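Local coordinates for protein acetate kinase (Entamoeba histolytica, PDB 4H0O) that interconverts acetate and acetyl phosphate as a pyrophosphate-dependent acetate kinase of the ASKHA superfamily, at residues Leu26-Phe31 / Ile55-Asn60; Tyr188-Asn193 / Ile394-Lys399. All coordinates share one frame; numbering follows the deposited sequence.

Contact 1: Leu26-Phe31 / Ile55-Asn60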
loop_
_atom_site.group_PDB
_atom_site.type_symbol
_atom_site.label_atom_id
_atom_site.label_comp_id
_atom_site.label_asym_id
_atom_site.label_seq_id
_atom_site.Cartn_x
_atom_site.Cartn_y
_atom_site.Cartn_z
ATOM N N LEU B 26 -13.968 -19.745 -26.464
ATOM C CA LEU B 26 -14.993 -18.724 -26.307
ATOM C C LEU B 26 -16.265 -19.388 -25.798
ATOM O O LEU B 26 -16.677 -20.425 -26.321
ATOM C CB LEU B 26 -15.269 -18.034 -27.647
ATOM C CG LEU B 26 -16.446 -17.058 -27.679
ATOM C CD1 LEU B 26 -16.175 -15.880 -26.763
ATOM C CD2 LEU B 26 -16.739 -16.578 -29.097
ATOM N N THR B 27 -16.876 -18.806 -24.771
ATOM C CA THR B 27 -18.166 -19.281 -24.282
ATOM C C THR B 27 -19.235 -18.214 -24.500
ATOM O O THR B 27 -18.914 -17.037 -24.682
ATOM C CB THR B 27 -18.118 -19.655 -22.789
ATOM O OG1 THR B 27 -17.938 -18.469 -22.004
ATOM C CG2 THR B 27 -16.976 -20.619 -22.517
ATOM N N TYR B 28 -20.500 -18.624 -24.478
ATOM C CA TYR B 28 -21.602 -17.684 -24.660
ATOM C C TYR B 28 -22.841 -18.134 -23.904
ATOM O O TYR B 28 -23.003 -19.316 -23.602
ATOM C CB TYR B 28 -21.947 -17.516 -26.145
ATOM C CG TYR B 28 -22.819 -18.621 -26.711
ATOM C CD1 TYR B 28 -22.254 -19.775 -27.239
ATOM C CD2 TYR B 28 -24.207 -18.503 -26.733
ATOM C CE1 TYR B 28 -23.044 -20.779 -27.765
ATOM C CE2 TYR B 28 -25.004 -19.505 -27.248
ATOM C CZ TYR B 28 -24.418 -20.638 -27.764
ATOM O OH TYR B 28 -25.209 -21.634 -28.283
ATOM N N LYS B 29 -23.722 -17.184 -23.616
ATOM C CA LYS B 29 -25.029 -17.493 -23.062
ATOM C C LYS B 29 -26.074 -16.600 -23.718
ATOM O O LYS B 29 -25.766 -15.483 -24.143
ATOM C CB LYS B 29 -25.040 -17.290 -21.544
ATOM C CG LYS B 29 -24.224 -18.305 -20.757
ATOM C CD LYS B 29 -24.456 -18.145 -19.257
ATOM C CE LYS B 29 -23.569 -19.076 -18.442
ATOM N NZ LYS B 29 -23.903 -20.512 -18.662
ATOM N N VAL B 30 -27.303 -17.098 -23.815
ATOM C CA VAL B 30 -28.417 -16.282 -24.281
ATOM C C VAL B 30 -29.455 -16.178 -23.170
ATOM O O VAL B 30 -29.835 -17.188 -22.571
ATOM C CB VAL B 30 -29.068 -16.855 -25.559
ATOM C CG1 VAL B 30 -30.197 -15.946 -26.031
ATOM C CG2 VAL B 30 -28.032 -17.009 -26.657
ATOM N N PHE B 31 -29.899 -14.957 -22.885
ATOM C CA PHE B 31 -30.877 -14.743 -21.825
ATOM C C PHE B 31 -32.233 -14.295 -22.360
ATOM O O PHE B 31 -32.314 -13.483 -23.285
ATOM C CB PHE B 31 -30.367 -13.711 -20.812
ATOM C CG PHE B 31 -29.179 -14.172 -20.018
ATOM C CD1 PHE B 31 -29.347 -14.868 -18.829
ATOM C CD2 PHE B 31 -27.891 -13.897 -20.451
ATOM C CE1 PHE B 31 -28.250 -15.286 -18.094
ATOM C CE2 PHE B 31 -26.792 -14.311 -19.721
ATOM C CZ PHE B 31 -26.971 -15.007 -18.542
ATOM N N ILE B 55 -17.750 -27.456 -30.955
ATOM C CA ILE B 55 -18.524 -26.544 -30.125
ATOM C C ILE B 55 -19.664 -27.332 -29.492
ATOM O O ILE B 55 -20.419 -28.011 -30.189
ATOM C CB ILE B 55 -19.104 -25.374 -30.939
ATOM C CG1 ILE B 55 -17.992 -24.660 -31.710
ATOM C CG2 ILE B 55 -19.831 -24.395 -30.025
ATOM C CD1 ILE B 55 -18.470 -23.489 -32.539
ATOM N N GLU B 56 -19.779 -27.260 -28.170
ATOM C CA GLU B 56 -20.871 -27.931 -27.483
ATOM C C GLU B 56 -21.989 -26.942 -27.187
ATOM O O GLU B 56 -21.795 -25.976 -26.451
ATOM C CB GLU B 56 -20.383 -28.582 -26.187
ATOM C CG GLU B 56 -21.483 -29.245 -25.367
ATOM C CD GLU B 56 -20.938 -30.182 -24.306
ATOM O OE1 GLU B 56 -19.708 -30.406 -24.282
ATOM O OE2 GLU B 56 -21.738 -30.699 -23.498
ATOM N N HIS B 57 -23.159 -27.181 -27.766
ATOM C CA HIS B 57 -24.297 -26.307 -27.528
ATOM C C HIS B 57 -25.298 -26.934 -26.563
ATOM O O HIS B 57 -25.647 -28.110 -26.690
ATOM C CB HIS B 57 -24.981 -25.949 -28.848
ATOM C CG HIS B 57 -24.145 -25.096 -29.748
ATOM N ND1 HIS B 57 -24.012 -23.736 -29.574
ATOM C CD2 HIS B 57 -23.404 -25.408 -30.839
ATOM C CE1 HIS B 57 -23.225 -23.247 -30.515
ATOM N NE2 HIS B 57 -22.844 -24.242 -31.297
ATOM N N HIS B 58 -25.738 -26.145 -25.588
ATOM C CA HIS B 58 -26.803 -26.556 -24.685
ATOM C C HIS B 58 -28.047 -25.734 -25.009
ATOM O O HIS B 58 -28.067 -24.513 -24.834
ATOM C CB HIS B 58 -26.374 -26.392 -23.222
ATOM C CG HIS B 58 -25.279 -27.334 -22.811
ATOM N ND1 HIS B 58 -24.737 -27.339 -21.539
ATOM C CD2 HIS B 58 -24.633 -28.296 -23.500
ATOM C CE1 HIS B 58 -23.803 -28.268 -21.473
ATOM N NE2 HIS B 58 -23.714 -28.867 -22.644
ATOM N N LEU B 59 -29.072 -26.416 -25.512
ATOM C CA LEU B 59 -30.271 -25.758 -26.020
ATOM C C LEU B 59 -31.525 -26.505 -25.581
ATOM O O LEU B 59 -31.731 -27.660 -25.965
ATOM C CB LEU B 59 -30.214 -25.677 -27.548
ATOM C CG LEU B 59 -31.461 -25.196 -28.292
ATOM C CD1 LEU B 59 -31.865 -23.805 -27.832
ATOM C CD2 LEU B 59 -31.227 -25.220 -29.799
ATOM N N ASN B 60 -32.341 -25.836 -24.771
ATOM C CA ASN B 60 -33.566 -26.418 -24.237
ATOM C C ASN B 60 -33.321 -27.788 -23.621
ATOM O O ASN B 60 -32.949 -27.902 -22.454
ATOM C CB ASN B 60 -34.633 -26.515 -25.329
ATOM C CG ASN B 60 -36.006 -26.837 -24.775
ATOM O OD1 ASN B 60 -36.340 -26.459 -23.653
ATOM N ND2 ASN B 60 -36.812 -27.541 -25.563
#

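Contact 2: Tyr188-Asn193 / Ile394-Lys399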
loop_
_atom_site.group_PDB
_atom_site.type_symbol
_atom_site.label_atom_id
_atom_site.label_comp_id
_atom_site.label_asym_id
_atom_site.label_seq_id
_atom_site.Cartn_x
_atom_site.Cartn_y
_atom_site.Cartn_z
ATOM N N TYR B 188 -18.202 -4.757 -9.169
ATOM C CA TYR B 188 -18.585 -3.827 -8.110
ATOM C C TYR B 188 -19.958 -3.191 -8.337
ATOM O O TYR B 188 -20.799 -3.202 -7.439
ATOM C CB TYR B 188 -17.512 -2.744 -7.935
ATOM C CG TYR B 188 -16.242 -3.252 -7.290
ATOM C CD1 TYR B 188 -16.294 -4.044 -6.154
ATOM C CD2 TYR B 188 -14.996 -2.946 -7.820
ATOM C CE1 TYR B 188 -15.147 -4.514 -5.558
ATOM C CE2 TYR B 188 -13.837 -3.412 -7.226
ATOM C CZ TYR B 188 -13.925 -4.199 -6.096
ATOM O OH TYR B 188 -12.789 -4.682 -5.491
ATOM N N GLU B 189 -20.190 -2.637 -9.526
ATOM C CA GLU B 189 -21.470 -1.975 -9.783
ATOM C C GLU B 189 -22.625 -2.967 -9.891
ATOM O O GLU B 189 -23.781 -2.609 -9.662
ATOM C CB GLU B 189 -21.411 -1.028 -10.993
ATOM C CG GLU B 189 -20.865 -1.622 -12.273
ATOM C CD GLU B 189 -20.636 -0.561 -13.342
ATOM O OE1 GLU B 189 -21.521 0.306 -13.521
ATOM O OE2 GLU B 189 -19.570 -0.592 -13.998
ATOM N N TYR B 190 -22.312 -4.219 -10.210
ATOM C CA TYR B 190 -23.330 -5.263 -10.187
ATOM C C TYR B 190 -23.735 -5.576 -8.750
ATOM O O TYR B 190 -24.924 -5.687 -8.441
ATOM C CB TYR B 190 -22.841 -6.540 -10.867
ATOM C CG TYR B 190 -23.840 -7.675 -10.767
ATOM C CD1 TYR B 190 -24.908 -7.761 -11.648
ATOM C CD2 TYR B 190 -23.717 -8.658 -9.789
ATOM C CE1 TYR B 190 -25.828 -8.794 -11.563
ATOM C CE2 TYR B 190 -24.635 -9.691 -9.693
ATOM C CZ TYR B 190 -25.687 -9.752 -10.585
ATOM O OH TYR B 190 -26.600 -10.776 -10.501
ATOM N N VAL B 191 -22.739 -5.741 -7.884
ATOM C CA VAL B 191 -22.982 -6.047 -6.478
ATOM C C VAL B 191 -23.735 -4.909 -5.792
ATOM O O VAL B 191 -24.726 -5.141 -5.100
ATOM C CB VAL B 191 -21.668 -6.349 -5.729
ATOM C CG1 VAL B 191 -21.900 -6.369 -4.229
ATOM C CG2 VAL B 191 -21.089 -7.679 -6.191
ATOM N N ILE B 192 -23.262 -3.682 -5.996
ATOM C CA ILE B 192 -23.937 -2.494 -5.477
ATOM C C ILE B 192 -25.400 -2.439 -5.919
ATOM O O ILE B 192 -26.297 -2.180 -5.111
ATOM C CB ILE B 192 -23.218 -1.199 -5.914
ATOM C CG1 ILE B 192 -21.865 -1.086 -5.216
ATOM C CG2 ILE B 192 -24.063 0.027 -5.596
ATOM C CD1 ILE B 192 -21.957 -1.238 -3.706
ATOM N N ASN B 193 -25.642 -2.697 -7.199
ATOM C CA ASN B 193 -26.999 -2.655 -7.726
ATOM C C ASN B 193 -27.893 -3.732 -7.116
ATOM O O ASN B 193 -29.079 -3.504 -6.879
ATOM C CB ASN B 193 -26.995 -2.761 -9.251
ATOM C CG ASN B 193 -28.382 -2.608 -9.844
ATOM O OD1 ASN B 193 -28.865 -1.492 -10.047
ATOM N ND2 ASN B 193 -29.036 -3.733 -10.120
ATOM N N ILE B 394 -22.530 -8.729 -17.034
ATOM C CA ILE B 394 -22.573 -8.097 -18.352
ATOM C C ILE B 394 -24.020 -7.862 -18.780
ATOM O O ILE B 394 -24.338 -6.839 -19.396
ATOM C CB ILE B 394 -21.848 -8.949 -19.414
ATOM C CG1 ILE B 394 -20.398 -9.200 -18.995
ATOM C CG2 ILE B 394 -21.898 -8.275 -20.779
ATOM C CD1 ILE B 394 -19.656 -10.155 -19.907
ATOM N N LEU B 395 -24.893 -8.813 -18.450
ATOM C CA LEU B 395 -26.315 -8.694 -18.754
ATOM C C LEU B 395 -26.929 -7.499 -18.030
ATOM O O LEU B 395 -27.732 -6.760 -18.603
ATOM C CB LEU B 395 -27.054 -9.977 -18.368
ATOM C CG LEU B 395 -28.549 -9.993 -18.704
ATOM C CD1 LEU B 395 -28.751 -9.890 -20.207
ATOM C CD2 LEU B 395 -29.233 -11.237 -18.154
ATOM N N GLN B 396 -26.541 -7.309 -16.772
ATOM C CA GLN B 396 -27.065 -6.213 -15.960
ATOM C C GLN B 396 -26.706 -4.852 -16.551
ATOM O O GLN B 396 -27.507 -3.914 -16.511
ATOM C CB GLN B 396 -26.549 -6.320 -14.524
ATOM C CG GLN B 396 -27.049 -5.215 -13.602
ATOM C CD GLN B 396 -28.553 -5.255 -13.403
ATOM O OE1 GLN B 396 -29.132 -6.317 -13.165
ATOM N NE2 GLN B 396 -29.194 -4.097 -13.505
ATOM N N LYS B 397 -25.499 -4.753 -17.100
ATOM C CA LYS B 397 -25.045 -3.528 -17.746
ATOM C C LYS B 397 -25.934 -3.231 -18.952
ATOM O O LYS B 397 -26.178 -2.070 -19.292
ATOM C CB LYS B 397 -23.579 -3.661 -18.176
ATOM C CG LYS B 397 -22.815 -2.337 -18.223
ATOM C CD LYS B 397 -22.792 -1.682 -16.840
ATOM C CE LYS B 397 -22.635 -0.169 -16.919
ATOM N NZ LYS B 397 -23.388 0.403 -18.069
ATOM N N GLY B 398 -26.441 -4.291 -19.578
ATOM C CA GLY B 398 -27.327 -4.147 -20.718
ATOM C C GLY B 398 -28.722 -3.675 -20.348
ATOM O O GLY B 398 -29.330 -2.895 -21.089
ATOM N N LYS B 399 -29.238 -4.164 -19.220
ATOM C CA LYS B 399 -30.523 -3.701 -18.702
ATOM C C LYS B 399 -30.440 -2.206 -18.430
ATOM O O LYS B 399 -31.390 -1.462 -18.654
ATOM C CB LYS B 399 -30.887 -4.431 -17.405
ATOM C CG LYS B 399 -30.949 -5.951 -17.509
ATOM C CD LYS B 399 -31.436 -6.563 -16.192
ATOM C CE LYS B 399 -31.172 -8.065 -16.137
ATOM N NZ LYS B 399 -31.574 -8.661 -14.824
#

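Contact 1: Leu26-Phe31 / Ile55-Asn60
Tyr28 and His57 reach toward each other across an intervening strand in the mixed sheet of this ribonuclease H-like fold. Strands 26-31 and 54-59 are each antiparallel to strand 36-44, which runs between them. Their backbones are therefore not direct neighbours: even the nearest alpha carbons, CA of Tyr28 and CA of His57, are 9.5 Å apart. Long, flat side chains with polar atoms near their ends suit such a span.

The polar part is one short hydrogen bond, 2.7 Å between Tyr28 OH and His57 ND1, in which either could be the donor. Both atoms lie at ring edges, so the bond runs near both ring planes. With CG of Tyr28 between its backbone N and carbonyl carbon (chi1 81°), the ring is directed out over strand 36-44, where it also touches Cys38, and OH is brought to His57.

The aromatic part is a meeting of edge against edge, without stacking. The centroid of the Tyr28 ring is 5.7 Å from that of the His57 ring, and the planes are inclined at 56°. Beside the hydrogen bond, CE1 of Tyr28 comes to 3.7 Å from CE1 of His57.

Apolar side chains pack against this buried pair. Ile80 and Leu84 of helix 73-86 pack against Tyr28, and Phe83 of the same helix stacks on the His57 ring; Ile64 and Ile66 of strand 62-67 also touch His57. The hydrogen bond thus gives two buried polar atoms a partner among apolar neighbours.

A second polar pair lies within strand 54-59, where alternate residues Glu56 and His58 are joined by a nearly straight bond: NE2 of His58, with its partner in the imidazole plane, reaches OE2 of Glu56 at 2.8 Å, approaching 37° out of the carboxylate plane.

Contact 2: Tyr188-Asn193 / Ile394-Lys399
Gln396 supplies the middle of this helix-helix contact, its methylene stem meeting Tyr190 and its amide meeting Asn193. CB of Gln396 lies at the edge of the phenol ring, 3.6 Å from CD1 of Tyr190, with the two side chains crossing at about a right angle. At the end of the same side chain, the amide of Gln396 meets that of Asn193 nitrogen to nitrogen, ND2 of Asn193 being 3.4 Å from NE2 of Gln396. Their planes are inclined by 31°; as modelled, both nitrogens are donors and do not bond to each other.

A third meeting joins Glu189 to Lys397, but through the lysine chain: OE1 of Glu189 is 3.6 Å from CE of Lys397. Bends at chi2 and chi4 of Lys397 turn its ammonium away from the carboxylate, so that OE1 of Glu189 and NZ of Lys397 remain 4.9 Å apart. Lys397 NZ also makes a long, weak ion pair with Glu400.

These side chains bridge helix 185-195 and helix 390-402, whose local axes cross at 69° and approach to 9.9 Å. Behind the first helix, Ile192 packs on strands 205-211 and 216-222, while Tyr188 OH bonds to Ser217 OG. Behind the second, Ile394 and Leu395 rest on strand 16-21. Separately, Lys399 makes a salt bridge to Asp34. The apolar residues thus face the two sheets, while polar and amphipathic side chains span the gap between the helices.

Cohesion here rests on van der Waals contact and perhaps a modest attraction between the opposite charges of Glu189 and Lys397, rather than on hydrogen bonds between the segments.

In the fold
The two contacts meet through Phe31 at the end of strand 26-31: its CG packs 3.5 Å from CD2 of Leu395, although the contact centres are about 21 Å apart. The touching residues of contact 1 lie within the first sheet, whereas contact 2 joins a helix lying on that sheet to one lying on the second. Both are near residues predicted to serve catalysis. Side chain to side chain, Tyr28 of contact 1 is about 7 Å from Asn20, a probable magnesium ligand; in contact 2, Glu189 is about 7 Å from Asp154, the probable proton donor or acceptor, and Lys397 about 9 Å from Arg97, which probably binds substrate.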